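Local coordinates for SusD superfamily protein (Bacteroides fragilis NCTC 9343, PDB 3NQP), which probably binds carbohydrate at the bacterial outer membrane as a SusD-family protein, at residues 394-407 and 424-438. Residues are numbered along the deposited sequence; the frame is centred on the assembly and turned at random.
Sequences NMEGDNAAVAKYIN and AYPETADFTTNELAI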
ATOM      1  N   ASN A 394      16.116 -10.960  -8.399  1.00  9.09           N
ATOM      2  CA  ASN A 394      15.608 -11.705  -9.537  1.00 10.74           C
ATOM      3  C   ASN A 394      16.023 -11.018 -10.859  1.00 12.45           C
ATOM      4  O   ASN A 394      16.405 -11.712 -11.796  1.00 10.82           O
ATOM      5  CB  ASN A 394      14.081 -11.909  -9.506  1.00  8.27           C
ATOM      6  CG  ASN A 394      13.641 -13.047 -10.397  1.00 12.01           C
ATOM      7  OD1 ASN A 394      14.428 -13.956 -10.649  1.00 13.50           O
ATOM      8  ND2 ASN A 394      12.378 -13.025 -10.862  1.00  9.66           N
HETATM    9  N   MSE A 395      16.009  -9.684 -10.904  1.00 12.19           N
HETATM   10  CA  MSE A 395      16.416  -8.967 -12.120  1.00 11.86           C
HETATM   11  C   MSE A 395      17.906  -9.167 -12.413  1.00 15.00           C
HETATM   12  O   MSE A 395      18.301  -9.310 -13.573  1.00 15.81           O
HETATM   13  CB  MSE A 395      16.131  -7.460 -12.046  1.00 14.22           C
HETATM   14  CG  MSE A 395      14.678  -7.067 -12.130  1.00 14.92           C
HETATM   15 SE   MSE A 395      13.821  -7.533 -13.750  0.75  7.07          SE
HETATM   16  CE  MSE A 395      14.655  -6.265 -14.973  1.00  7.77           C
ATOM     17  N   GLU A 396      18.731  -9.180 -11.367  1.00 13.98           N
ATOM     18  CA  GLU A 396      20.185  -9.382 -11.496  1.00 15.53           C
ATOM     19  C   GLU A 396      20.554 -10.782 -11.922  1.00 16.78           C
ATOM     20  O   GLU A 396      21.571 -10.976 -12.577  1.00 17.54           O
ATOM     21  CB  GLU A 396      20.899  -9.160 -10.168  1.00 15.68           C
ATOM     22  CG  GLU A 396      20.924  -7.745  -9.662  1.00 16.62           C
ATOM     23  CD  GLU A 396      21.381  -7.618  -8.183  1.00 18.56           C
ATOM     24  OE1 GLU A 396      21.232  -8.534  -7.358  1.00 24.55           O
ATOM     25  OE2 GLU A 396      21.853  -6.545  -7.819  1.00 20.61           O
ATOM     26  N   GLY A 397      19.763 -11.751 -11.488  1.00 13.30           N
ATOM     27  CA  GLY A 397      20.125 -13.152 -11.581  1.00 13.42           C
ATOM     28  C   GLY A 397      20.677 -13.768 -10.290  1.00 14.83           C
ATOM     29  O   GLY A 397      21.276 -14.853 -10.334  1.00 12.52           O
ATOM     30  N   ASP A 398      20.504 -13.079  -9.160  1.00 12.68           N
ATOM     31  CA  ASP A 398      21.040 -13.502  -7.859  1.00 12.66           C
ATOM     32  C   ASP A 398      19.986 -14.387  -7.216  1.00 12.89           C
ATOM     33  O   ASP A 398      19.249 -14.005  -6.278  1.00  9.37           O
ATOM     34  CB  ASP A 398      21.377 -12.302  -6.986  1.00 14.20           C
ATOM     35  CG  ASP A 398      22.213 -12.664  -5.745  1.00 14.85           C
ATOM     36  OD1 ASP A 398      22.239 -13.827  -5.381  1.00 10.97           O
ATOM     37  OD2 ASP A 398      22.779 -11.754  -5.136  1.00 21.88           O
ATOM     38  N   ASN A 399      19.915 -15.581  -7.752  1.00 11.36           N
ATOM     39  CA  ASN A 399      18.914 -16.543  -7.332  1.00 13.79           C
ATOM     40  C   ASN A 399      19.026 -16.921  -5.871  1.00 14.23           C
ATOM     41  O   ASN A 399      18.004 -17.150  -5.208  1.00 13.15           O
ATOM     42  CB  ASN A 399      18.940 -17.733  -8.276  1.00 14.45           C
ATOM     43  CG  ASN A 399      18.705 -17.279  -9.722  1.00 21.44           C
ATOM     44  OD1 ASN A 399      17.792 -16.496  -9.961  1.00 17.78           O
ATOM     45  ND2 ASN A 399      19.592 -17.660 -10.648  1.00 22.10           N
ATOM     46  N   ALA A 400      20.247 -16.976  -5.362  1.00 14.82           N
ATOM     47  CA  ALA A 400      20.473 -17.295  -3.942  1.00 12.94           C
ATOM     48  C   ALA A 400      19.875 -16.178  -3.077  1.00 12.61           C
ATOM     49  O   ALA A 400      19.224 -16.463  -2.080  1.00 11.18           O
ATOM     50  CB  ALA A 400      21.964 -17.468  -3.638  1.00 14.97           C
ATOM     51  N   ALA A 401      20.010 -14.922  -3.494  1.00  9.73           N
ATOM     52  CA  ALA A 401      19.467 -13.788  -2.712  1.00 11.58           C
ATOM     53  C   ALA A 401      17.922 -13.742  -2.780  1.00 13.51           C
ATOM     54  O   ALA A 401      17.269 -13.412  -1.784  1.00 14.61           O
ATOM     55  CB  ALA A 401      20.081 -12.393  -3.152  1.00 12.24           C
ATOM     56  N   VAL A 402      17.337 -14.108  -3.924  1.00 10.61           N
ATOM     57  CA  VAL A 402      15.863 -14.222  -4.028  1.00 11.88           C
ATOM     58  C   VAL A 402      15.341 -15.127  -2.918  1.00 12.75           C
ATOM     59  O   VAL A 402      14.449 -14.750  -2.129  1.00 11.47           O
ATOM     60  CB  VAL A 402      15.401 -14.767  -5.375  1.00 10.06           C
ATOM     61  CG1 VAL A 402      13.878 -15.068  -5.300  1.00  9.04           C
ATOM     62  CG2 VAL A 402      15.723 -13.760  -6.513  1.00 14.49           C
ATOM     63  N   ALA A 403      15.921 -16.315  -2.854  1.00 14.11           N
ATOM     64  CA  ALA A 403      15.538 -17.334  -1.888  1.00 12.78           C
ATOM     65  C   ALA A 403      15.779 -16.875  -0.462  1.00 12.04           C
ATOM     66  O   ALA A 403      14.977 -17.152   0.406  1.00 15.10           O
ATOM     67  CB  ALA A 403      16.320 -18.634  -2.155  1.00 16.81           C
ATOM     68  N   LYS A 404      16.909 -16.221  -0.222  1.00 12.39           N
ATOM     69  CA  LYS A 404      17.245 -15.716   1.105  1.00 13.25           C
ATOM     70  C   LYS A 404      16.157 -14.805   1.624  1.00 12.05           C
ATOM     71  O   LYS A 404      15.721 -14.925   2.758  1.00 10.46           O
ATOM     72  CB  LYS A 404      18.591 -14.977   1.092  1.00 11.93           C
ATOM     73  CG  LYS A 404      19.045 -14.313   2.412  1.00 13.27           C
ATOM     74  CD  LYS A 404      20.366 -13.554   2.235  1.00 20.10           C
ATOM     75  CE  LYS A 404      20.176 -12.240   1.432  1.00 20.21           C
ATOM     76  NZ  LYS A 404      21.470 -11.579   1.091  1.00 19.64           N
ATOM     77  N   TYR A 405      15.780 -13.827   0.830  1.00  9.78           N
ATOM     78  CA  TYR A 405      14.818 -12.827   1.309  1.00 10.10           C
ATOM     79  C   TYR A 405      13.401 -13.415   1.473  1.00 12.15           C
ATOM     80  O   TYR A 405      12.701 -13.088   2.424  1.00 13.55           O
ATOM     81  CB  TYR A 405      14.794 -11.662   0.345  1.00  8.47           C
ATOM     82  CG  TYR A 405      15.990 -10.758   0.502  1.00 10.92           C
ATOM     83  CD1 TYR A 405      16.237 -10.119   1.705  1.00 15.80           C
ATOM     84  CD2 TYR A 405      16.853 -10.508  -0.548  1.00 16.50           C
ATOM     85  CE1 TYR A 405      17.325  -9.233   1.851  1.00 13.83           C
ATOM     86  CE2 TYR A 405      17.943  -9.627  -0.398  1.00 14.14           C
ATOM     87  CZ  TYR A 405      18.165  -9.000   0.806  1.00 10.70           C
ATOM     88  OH  TYR A 405      19.248  -8.141   0.958  1.00 14.61           O
ATOM     89  N   ILE A 406      12.973 -14.267   0.540  1.00 12.38           N
ATOM     90  CA  ILE A 406      11.693 -14.976   0.700  1.00 10.68           C
ATOM     91  C   ILE A 406      11.673 -15.801   1.979  1.00 12.19           C
ATOM     92  O   ILE A 406      10.697 -15.783   2.716  1.00 12.39           O
ATOM     93  CB  ILE A 406      11.370 -15.899  -0.491  1.00  9.89           C
ATOM     94  CG1 ILE A 406      11.061 -15.071  -1.743  1.00 14.10           C
ATOM     95  CG2 ILE A 406      10.167 -16.833  -0.162  1.00  9.48           C
ATOM     96  CD1 ILE A 406      11.022 -15.939  -3.061  1.00 13.00           C
ATOM     97  N   ASN A 407      12.741 -16.525   2.241  1.00 12.69           N
ATOM     98  CA  ASN A 407      12.790 -17.369   3.428  1.00 13.81           C
ATOM     99  C   ASN A 407      12.903 -16.604   4.747  1.00 13.61           C
ATOM    100  O   ASN A 407      12.426 -17.087   5.778  1.00 13.92           O
ATOM    101  CB  ASN A 407      13.883 -18.426   3.300  1.00 13.61           C
ATOM    102  CG  ASN A 407      13.526 -19.512   2.283  1.00 16.14           C
ATOM    103  OD1 ASN A 407      12.371 -19.968   2.225  1.00 12.90           O
ATOM    104  ND2 ASN A 407      14.520 -19.939   1.480  1.00 14.50           N
ATOM    105  N   ALA A 424      10.250 -24.047   3.113  1.00 16.95           N
ATOM    106  CA  ALA A 424      11.339 -23.189   2.624  1.00 16.90           C
ATOM    107  C   ALA A 424      11.274 -23.120   1.103  1.00 15.28           C
ATOM    108  O   ALA A 424      10.932 -24.096   0.468  1.00 16.30           O
ATOM    109  CB  ALA A 424      12.700 -23.720   3.063  1.00 18.77           C
ATOM    110  N   TYR A 425      11.592 -21.965   0.534  1.00 12.55           N
ATOM    111  CA  TYR A 425      11.690 -21.814  -0.918  1.00 13.95           C
ATOM    112  C   TYR A 425      13.059 -22.290  -1.433  1.00 13.91           C
ATOM    113  O   TYR A 425      14.094 -21.757  -1.022  1.00 17.23           O
ATOM    114  CB  TYR A 425      11.474 -20.339  -1.283  1.00 13.54           C
ATOM    115  CG  TYR A 425      11.488 -20.075  -2.785  1.00 13.59           C
ATOM    116  CD1 TYR A 425      10.411 -20.461  -3.604  1.00 16.08           C
ATOM    117  CD2 TYR A 425      12.573 -19.443  -3.374  1.00 14.45           C
ATOM    118  CE1 TYR A 425      10.444 -20.225  -4.986  1.00 15.20           C
ATOM    119  CE2 TYR A 425      12.620 -19.213  -4.738  1.00 13.52           C
ATOM    120  CZ  TYR A 425      11.569 -19.614  -5.542  1.00 14.45           C
ATOM    121  OH  TYR A 425      11.635 -19.360  -6.900  1.00 12.83           O
ATOM    122  N   PRO A 426      13.084 -23.282  -2.339  1.00 16.49           N
ATOM    123  CA  PRO A 426      14.399 -23.728  -2.804  1.00 16.42           C
ATOM    124  C   PRO A 426      14.828 -22.811  -3.916  1.00 18.36           C
ATOM    125  O   PRO A 426      13.976 -22.347  -4.686  1.00 15.41           O
ATOM    126  CB  PRO A 426      14.132 -25.154  -3.330  1.00 17.81           C
ATOM    127  CG  PRO A 426      12.664 -25.149  -3.776  1.00 16.98           C
ATOM    128  CD  PRO A 426      11.973 -24.045  -2.969  1.00 17.66           C
ATOM    129  N   GLU A 427      16.124 -22.532  -4.005  1.00 19.18           N
ATOM    130  CA  GLU A 427      16.589 -21.590  -4.994  1.00 19.19           C
ATOM    131  C   GLU A 427      16.407 -22.164  -6.394  1.00 19.01           C
ATOM    132  O   GLU A 427      16.388 -23.387  -6.578  1.00 17.85           O
ATOM    133  CB  GLU A 427      18.044 -21.170  -4.706  1.00 20.62           C
ATOM    134  CG  GLU A 427      19.165 -21.956  -5.360  1.00 29.96           C
ATOM    135  CD  GLU A 427      20.520 -21.249  -5.167  1.00 31.64           C
ATOM    136  OE1 GLU A 427      20.936 -21.190  -4.015  1.00 27.82           O
ATOM    137  OE2 GLU A 427      21.135 -20.742  -6.147  1.00 45.37           O
ATOM    138  N   THR A 428      16.256 -21.283  -7.379  1.00 16.48           N
ATOM    139  CA  THR A 428      16.061 -21.729  -8.753  1.00 17.59           C
ATOM    140  C   THR A 428      16.519 -20.670  -9.707  1.00 15.44           C
ATOM    141  O   THR A 428      16.453 -19.470  -9.403  1.00 15.16           O
ATOM    142  CB  THR A 428      14.606 -22.093  -9.083  1.00 18.95           C
ATOM    143  OG1 THR A 428      14.542 -22.479 -10.469  1.00 18.47           O
ATOM    144  CG2 THR A 428      13.634 -20.907  -8.805  1.00 13.56           C
ATOM    145  N   ALA A 429      16.960 -21.122 -10.883  1.00 16.02           N
ATOM    146  CA  ALA A 429      17.351 -20.234 -11.968  1.00 15.09           C
ATOM    147  C   ALA A 429      16.169 -19.716 -12.816  1.00 15.18           C
ATOM    148  O   ALA A 429      16.320 -18.817 -13.652  1.00 14.87           O
ATOM    149  CB  ALA A 429      18.385 -20.947 -12.885  1.00 19.36           C
ATOM    150  N   ASP A 430      14.994 -20.270 -12.583  1.00 14.80           N
ATOM    151  CA  ASP A 430      13.835 -19.918 -13.335  1.00 13.27           C
ATOM    152  C   ASP A 430      13.280 -18.580 -12.864  1.00 15.99           C
ATOM    153  O   ASP A 430      12.689 -18.458 -11.744  1.00 13.76           O
ATOM    154  CB  ASP A 430      12.776 -21.006 -13.178  1.00 16.07           C
ATOM    155  CG  ASP A 430      11.607 -20.801 -14.127  1.00 19.64           C
ATOM    156  OD1 ASP A 430      10.533 -20.365 -13.683  1.00 23.65           O
ATOM    157  OD2 ASP A 430      11.788 -21.038 -15.312  1.00 29.82           O
ATOM    158  N   PHE A 431      13.436 -17.578 -13.736  1.00 14.80           N
ATOM    159  CA  PHE A 431      12.982 -16.232 -13.445  1.00 16.19           C
ATOM    160  C   PHE A 431      11.507 -16.215 -13.069  1.00 11.60           C
ATOM    161  O   PHE A 431      11.109 -15.555 -12.107  1.00 11.34           O
ATOM    162  CB  PHE A 431      13.206 -15.294 -14.636  1.00 17.06           C
ATOM    163  CG  PHE A 431      12.800 -13.871 -14.362  1.00 13.87           C
ATOM    164  CD1 PHE A 431      11.461 -13.475 -14.482  1.00 13.30           C
ATOM    165  CD2 PHE A 431      13.746 -12.923 -14.000  1.00 12.64           C
ATOM    166  CE1 PHE A 431      11.063 -12.167 -14.203  1.00 12.04           C
ATOM    167  CE2 PHE A 431      13.345 -11.589 -13.723  1.00 17.52           C
ATOM    168  CZ  PHE A 431      11.992 -11.226 -13.838  1.00 12.73           C
ATOM    169  N   THR A 432      10.693 -16.956 -13.807  1.00 10.41           N
ATOM    170  CA  THR A 432       9.247 -16.924 -13.606  1.00  9.89           C
ATOM    171  C   THR A 432       8.909 -17.468 -12.219  1.00 11.27           C
ATOM    172  O   THR A 432       8.065 -16.931 -11.494  1.00  8.08           O
ATOM    173  CB  THR A 432       8.500 -17.743 -14.676  1.00 13.83           C
ATOM    174  OG1 THR A 432       8.765 -17.196 -15.988  1.00 11.63           O
ATOM    175  CG2 THR A 432       6.975 -17.690 -14.442  1.00 13.26           C
ATOM    176  N   THR A 433       9.550 -18.566 -11.851  1.00 10.54           N
ATOM    177  CA  THR A 433       9.200 -19.213 -10.560  1.00  9.18           C
ATOM    178  C   THR A 433       9.539 -18.226  -9.437  1.00  9.09           C
ATOM    179  O   THR A 433       8.770 -18.063  -8.500  1.00  8.56           O
ATOM    180  CB  THR A 433       9.957 -20.519 -10.396  1.00 10.54           C
ATOM    181  OG1 THR A 433       9.662 -21.341 -11.512  1.00  9.98           O
ATOM    182  CG2 THR A 433       9.576 -21.297  -9.055  1.00  9.75           C
ATOM    183  N   ASN A 434      10.705 -17.578  -9.533  1.00 10.43           N
ATOM    184  CA  ASN A 434      11.139 -16.581  -8.583  1.00  8.51           C
ATOM    185  C   ASN A 434      10.194 -15.380  -8.524  1.00 10.30           C
ATOM    186  O   ASN A 434       9.800 -14.957  -7.438  1.00  9.25           O
ATOM    187  CB  ASN A 434      12.527 -16.047  -8.918  1.00 13.17           C
ATOM    188  CG  ASN A 434      13.661 -17.024  -8.574  1.00 11.33           C
ATOM    189  OD1 ASN A 434      13.583 -17.824  -7.621  1.00 13.19           O
ATOM    190  ND2 ASN A 434      14.722 -16.953  -9.360  1.00 14.68           N
ATOM    191  N   GLU A 435       9.868 -14.781  -9.671  1.00  9.61           N
ATOM    192  CA  GLU A 435       8.958 -13.604  -9.684  1.00  8.55           C
ATOM    193  C   GLU A 435       7.617 -13.950  -9.041  1.00  8.15           C
ATOM    194  O   GLU A 435       7.092 -13.199  -8.215  1.00 10.39           O
ATOM    195  CB  GLU A 435       8.741 -13.104 -11.116  1.00  7.53           C
ATOM    196  CG  GLU A 435       8.231 -11.712 -11.190  1.00 12.56           C
ATOM    197  CD  GLU A 435       9.340 -10.664 -11.176  1.00 11.00           C
ATOM    198  OE1 GLU A 435      10.443 -10.925 -10.638  1.00  9.59           O
ATOM    199  OE2 GLU A 435       9.112  -9.567 -11.713  1.00 11.77           O
ATOM    200  N   LEU A 436       7.046 -15.102  -9.396  1.00 10.98           N
ATOM    201  CA  LEU A 436       5.769 -15.519  -8.815  1.00  9.12           C
ATOM    202  C   LEU A 436       5.859 -15.828  -7.325  1.00 13.03           C
ATOM    203  O   LEU A 436       4.923 -15.552  -6.578  1.00 12.32           O
ATOM    204  CB  LEU A 436       5.146 -16.666  -9.593  1.00  9.25           C
ATOM    205  CG  LEU A 436       4.798 -16.395 -11.072  1.00  9.72           C
ATOM    206  CD1 LEU A 436       4.414 -17.686 -11.810  1.00  8.40           C
ATOM    207  CD2 LEU A 436       3.684 -15.271 -11.251  1.00  9.28           C
ATOM    208  N   ALA A 437       6.964 -16.414  -6.907  1.00 13.13           N
ATOM    209  CA  ALA A 437       7.218 -16.676  -5.494  1.00 11.12           C
ATOM    210  C   ALA A 437       7.262 -15.360  -4.692  1.00 11.80           C
ATOM    211  O   ALA A 437       6.772 -15.312  -3.556  1.00 13.67           O
ATOM    212  CB  ALA A 437       8.521 -17.508  -5.310  1.00 10.94           C
ATOM    213  N   ILE A 438       7.810 -14.304  -5.283  1.00 11.92           N
ATOM    214  CA  ILE A 438       7.953 -13.002  -4.610  1.00 11.89           C
ATOM    215  C   ILE A 438       6.557 -12.379  -4.555  1.00 12.73           C
ATOM    216  O   ILE A 438       6.112 -11.941  -3.494  1.00  9.82           O
ATOM    217  CB  ILE A 438       8.961 -12.062  -5.312  1.00 12.36           C
ATOM    218  CG1 ILE A 438      10.413 -12.571  -5.174  1.00  9.50           C
ATOM    219  CG2 ILE A 438       8.860 -10.599  -4.750  1.00  7.21           C
ATOM    220  CD1 ILE A 438      11.390 -11.880  -6.249  1.00  6.39           C
TER
HETATM  221  O   HOH W   1      15.773 -18.685  -6.238  1.00 15.76           O
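Asn394, in the last turn of helix 382-396, sits as a knob among Phe431, Asn434, Glu435 and Ile438, and its amide is used at both ends. With CG turned anti to the backbone N (chi1 -160°), the amide is carried across to helix 431-445. Asn394 ND2 spends its two hydrogens on Phe431 O (3.1 Å) and on Glu435 OE1 (2.9 Å), both near the amide plane. That nitrogen also rides over the centre of the Phe431 ring, amide and ring planes only 20° apart, while the selenium of Met395 meets the ring's edge in a Met-aromatic contact. Asn434 ND2 reaches Asn394 OD1 at 3.3 Å, coming from above the carbonyl plane. At the far end Asn407 reads the backbone of Tyr425 like a second peptide: Asn407 OD1 accepts from Tyr425 N (2.7 Å) and Asn407 ND2 donates to Tyr425 O (3.1 Å), each bond lying on a carbonyl lone pair. Between these polar ends, Ile406 CD1 covers one face of the Tyr425 ring in a CH-pi contact and also touches Ala437 CB.

A second shell fixes Asn434: its ND2 also donates to Thr428 O, and Tyr425 OH donates to Asn434 OD1 at 2.6 Å. Glu435 OE2 is held by Lys216 in a salt bridge and by Thr460 N. A Schellman turn at Gly397 ends helix 382-396; Asp398 and Asp430 N-cap helices 399-414 and 431-445, whose segments 399-407 and 431-438 run 22° from parallel, within the helical SusD fold.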